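Long-range contact in putative uncharacterized protein (Mycobacterium avium subsp. paratuberculosis, PDB 3GT2), which is of unknown function but carries an NlpC/P60 domain of the peptidase C40 family and so probably acts as a cysteine-type peptidase: residues G36-P41 and L59-Y64. Residues are numbered along the deposited sequence; the frame is centred on the assembly and turned at random.
Sequences GGINGP and LMQYAY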
ATOM      1  N   GLY A  36      -6.902 -10.536   3.177  1.00 16.64           N
ATOM      2  CA  GLY A  36      -5.521 -10.362   3.577  1.00 16.38           C
ATOM      3  C   GLY A  36      -5.298  -9.362   4.691  1.00 21.83           C
ATOM      4  O   GLY A  36      -6.207  -8.647   5.121  1.00 24.82           O
ATOM      5  N   GLY A  37      -4.056  -9.295   5.146  1.00 19.13           N
ATOM      6  CA  GLY A  37      -3.712  -8.433   6.253  1.00 18.14           C
ATOM      7  C   GLY A  37      -2.278  -8.656   6.657  1.00 19.75           C
ATOM      8  O   GLY A  37      -1.477  -9.193   5.891  1.00 18.00           O
ATOM      9  N   ILE A  38      -1.962  -8.244   7.878  1.00 20.70           N
ATOM     10  CA  ILE A  38      -0.592  -8.267   8.378  1.00 23.79           C
ATOM     11  C   ILE A  38       0.152  -9.586   8.172  1.00 26.98           C
ATOM     12  O   ILE A  38       1.363  -9.593   7.944  1.00 30.62           O
ATOM     13  CB  ILE A  38      -0.553  -7.868   9.870  1.00 32.25           C
ATOM     14  CG1 ILE A  38      -1.078  -6.440  10.045  1.00 37.21           C
ATOM     15  CG2 ILE A  38       0.855  -7.976  10.415  1.00 34.24           C
ATOM     16  CD1 ILE A  38      -1.244  -6.030  11.491  1.00 42.15           C
ATOM     17  N   ASN A  39      -0.567 -10.701   8.232  1.00 21.70           N
ATOM     18  CA  ASN A  39       0.086 -12.007   8.180  1.00 29.85           C
ATOM     19  C   ASN A  39       0.130 -12.630   6.788  1.00 30.16           C
ATOM     20  O   ASN A  39       0.718 -13.695   6.591  1.00 31.55           O
ATOM     21  CB  ASN A  39      -0.567 -12.964   9.175  1.00 33.79           C
ATOM     22  CG  ASN A  39      -0.296 -12.571  10.617  1.00 41.13           C
ATOM     23  OD1 ASN A  39       0.848 -12.304  10.994  1.00 40.92           O
ATOM     24  ND2 ASN A  39      -1.350 -12.522  11.426  1.00 45.12           N
ATOM     25  N   GLY A  40      -0.484 -11.960   5.823  1.00 23.20           N
ATOM     26  CA  GLY A  40      -0.506 -12.452   4.460  1.00 19.63           C
ATOM     27  C   GLY A  40      -1.908 -12.464   3.893  1.00 16.88           C
ATOM     28  O   GLY A  40      -2.837 -11.938   4.507  1.00 17.90           O
ATOM     29  N   PRO A  41      -2.062 -13.051   2.699  1.00 16.77           N
ATOM     30  CA  PRO A  41      -3.341 -13.128   1.993  1.00 15.15           C
ATOM     31  C   PRO A  41      -4.303 -14.018   2.760  1.00 17.14           C
ATOM     32  O   PRO A  41      -3.851 -14.980   3.375  1.00 17.87           O
ATOM     33  CB  PRO A  41      -2.990 -13.828   0.673  1.00 23.39           C
ATOM     34  CG  PRO A  41      -1.522 -14.003   0.648  1.00 24.89           C
ATOM     35  CD  PRO A  41      -0.982 -13.776   2.011  1.00 23.44           C
ATOM     36  N   LEU A  59      -2.842  -5.624   1.491  1.00 15.39           N
ATOM     37  CA  LEU A  59      -1.490  -5.724   0.988  1.00 11.81           C
ATOM     38  C   LEU A  59      -0.568  -4.697   1.654  1.00 12.03           C
ATOM     39  O   LEU A  59       0.585  -5.000   1.980  1.00 13.25           O
ATOM     40  CB  LEU A  59      -1.469  -5.540  -0.528  1.00 12.71           C
ATOM     41  CG  LEU A  59      -0.070  -5.475  -1.152  1.00 15.35           C
ATOM     42  CD1 LEU A  59       0.684  -6.808  -1.015  1.00 16.00           C
ATOM     43  CD2 LEU A  59      -0.166  -5.077  -2.612  1.00 14.91           C
HETATM   44  N   MSE A  60      -1.075  -3.485   1.856  1.00 13.26           N
HETATM   45  CA  MSE A  60      -0.271  -2.474   2.526  1.00 14.60           C
HETATM   46  C   MSE A  60       0.031  -2.924   3.957  1.00 14.64           C
HETATM   47  O   MSE A  60       1.151  -2.773   4.439  1.00 14.85           O
HETATM   48  CB  MSE A  60      -0.976  -1.109   2.546  1.00 14.19           C
HETATM   49  CG  MSE A  60      -1.366  -0.540   1.192  1.00 18.69           C
HETATM   50 SE   MSE A  60       0.157  -0.169   0.002  1.00 21.81          SE
HETATM   51  CE  MSE A  60      -0.039  -1.645  -1.234  1.00 18.33           C
ATOM     52  N   GLN A  61      -0.962  -3.486   4.633  1.00 12.96           N
ATOM     53  CA  GLN A  61      -0.745  -3.929   6.009  1.00 14.40           C
ATOM     54  C   GLN A  61       0.359  -4.973   6.025  1.00 13.88           C
ATOM     55  O   GLN A  61       1.261  -4.928   6.865  1.00 15.20           O
ATOM     56  CB  GLN A  61      -2.016  -4.527   6.610  1.00 14.47           C
ATOM     57  CG  GLN A  61      -3.096  -3.528   6.955  1.00 15.68           C
ATOM     58  CD  GLN A  61      -4.154  -4.145   7.851  1.00 25.28           C
ATOM     59  OE1 GLN A  61      -4.390  -3.684   8.973  1.00 27.12           O
ATOM     60  NE2 GLN A  61      -4.781  -5.210   7.371  1.00 16.53           N
ATOM     61  N   TYR A  62       0.283  -5.930   5.100  1.00 13.54           N
ATOM     62  CA  TYR A  62       1.302  -6.981   5.022  1.00 15.16           C
ATOM     63  C   TYR A  62       2.705  -6.399   4.797  1.00 18.30           C
ATOM     64  O   TYR A  62       3.665  -6.772   5.483  1.00 16.68           O
ATOM     65  CB  TYR A  62       0.978  -7.975   3.906  1.00 12.62           C
ATOM     66  CG  TYR A  62       2.060  -9.021   3.749  1.00 14.62           C
ATOM     67  CD1 TYR A  62       2.175 -10.055   4.662  1.00 20.86           C
ATOM     68  CD2 TYR A  62       2.990  -8.941   2.715  1.00 16.49           C
ATOM     69  CE1 TYR A  62       3.171 -11.024   4.532  1.00 22.80           C
ATOM     70  CE2 TYR A  62       3.990  -9.885   2.579  1.00 22.06           C
ATOM     71  CZ  TYR A  62       4.075 -10.929   3.496  1.00 24.01           C
ATOM     72  OH  TYR A  62       5.072 -11.876   3.373  1.00 30.43           O
ATOM     73  N   ALA A  63       2.832  -5.520   3.807  1.00 15.59           N
ATOM     74  CA  ALA A  63       4.142  -5.005   3.422  1.00 15.12           C
ATOM     75  C   ALA A  63       4.769  -4.190   4.558  1.00 16.70           C
ATOM     76  O   ALA A  63       5.919  -4.417   4.942  1.00 16.27           O
ATOM     77  CB  ALA A  63       4.033  -4.174   2.159  1.00 17.16           C
ATOM     78  N   TYR A  64       4.001  -3.255   5.104  1.00 14.40           N
ATOM     79  CA  TYR A  64       4.527  -2.368   6.143  1.00 12.01           C
ATOM     80  C   TYR A  64       4.814  -3.068   7.478  1.00 14.25           C
ATOM     81  O   TYR A  64       5.647  -2.614   8.250  1.00 17.08           O
ATOM     82  CB  TYR A  64       3.648  -1.106   6.287  1.00 13.51           C
ATOM     83  CG  TYR A  64       3.812  -0.191   5.084  1.00 17.43           C
ATOM     84  CD1 TYR A  64       3.175  -0.471   3.887  1.00 17.55           C
ATOM     85  CD2 TYR A  64       4.654   0.909   5.131  1.00 22.94           C
ATOM     86  CE1 TYR A  64       3.343   0.344   2.768  1.00 18.27           C
ATOM     87  CE2 TYR A  64       4.828   1.726   4.026  1.00 16.54           C
ATOM     88  CZ  TYR A  64       4.182   1.439   2.850  1.00 15.18           C
ATOM     89  OH  TYR A  64       4.368   2.252   1.747  1.00 23.19           O
TER
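Tyr62 and Gln61 share most of this contact, in which a tight turn lies against helix 56-65. Gly37 to Gly40 form a type I beta turn. It is closed in both directions: Gly40 N donates a hydrogen bond to Gly37 O at 2.9 Å, and Gly37 N donates one to Gly40 O at 3.0 Å. The CG of Tyr62 stands anti to the backbone N (chi1 176°), which sends the ring along the turn. Tyr62 CB touches Gly37 O at 3.4 Å, and this oxygen lies at the ring edge, near the ring plane. Tyr62 CD1 meets Ile38 O at 3.4 Å and Gly40 N at 3.5 Å; both approach obliquely. Tyr62 CE1 passes Gly40 CA at 3.9 Å. The Tyr62 ring also makes a cation-pi contact with Arg22 of helix 7-24.

Gln61 meets the start of the turn. Gln61 CB rests on Ile38 CG1 at 4.0 Å, and the two side chains cross at about a right angle. The chain then runs on extended, and Gln61 NE2 lies 3.6 Å from Gly37 CA. Gln61 OE1 accepts a hydrogen bond from Arg73 NE. No hydrogen bond joins the two segments, so they meet by van der Waals contact. Behind them, Leu59, Met60 and Tyr64 pack on the four-stranded sheet. The helix thus lies between loop and sheet, consistent with the papain-like alpha/beta fold of NlpC/P60 domains.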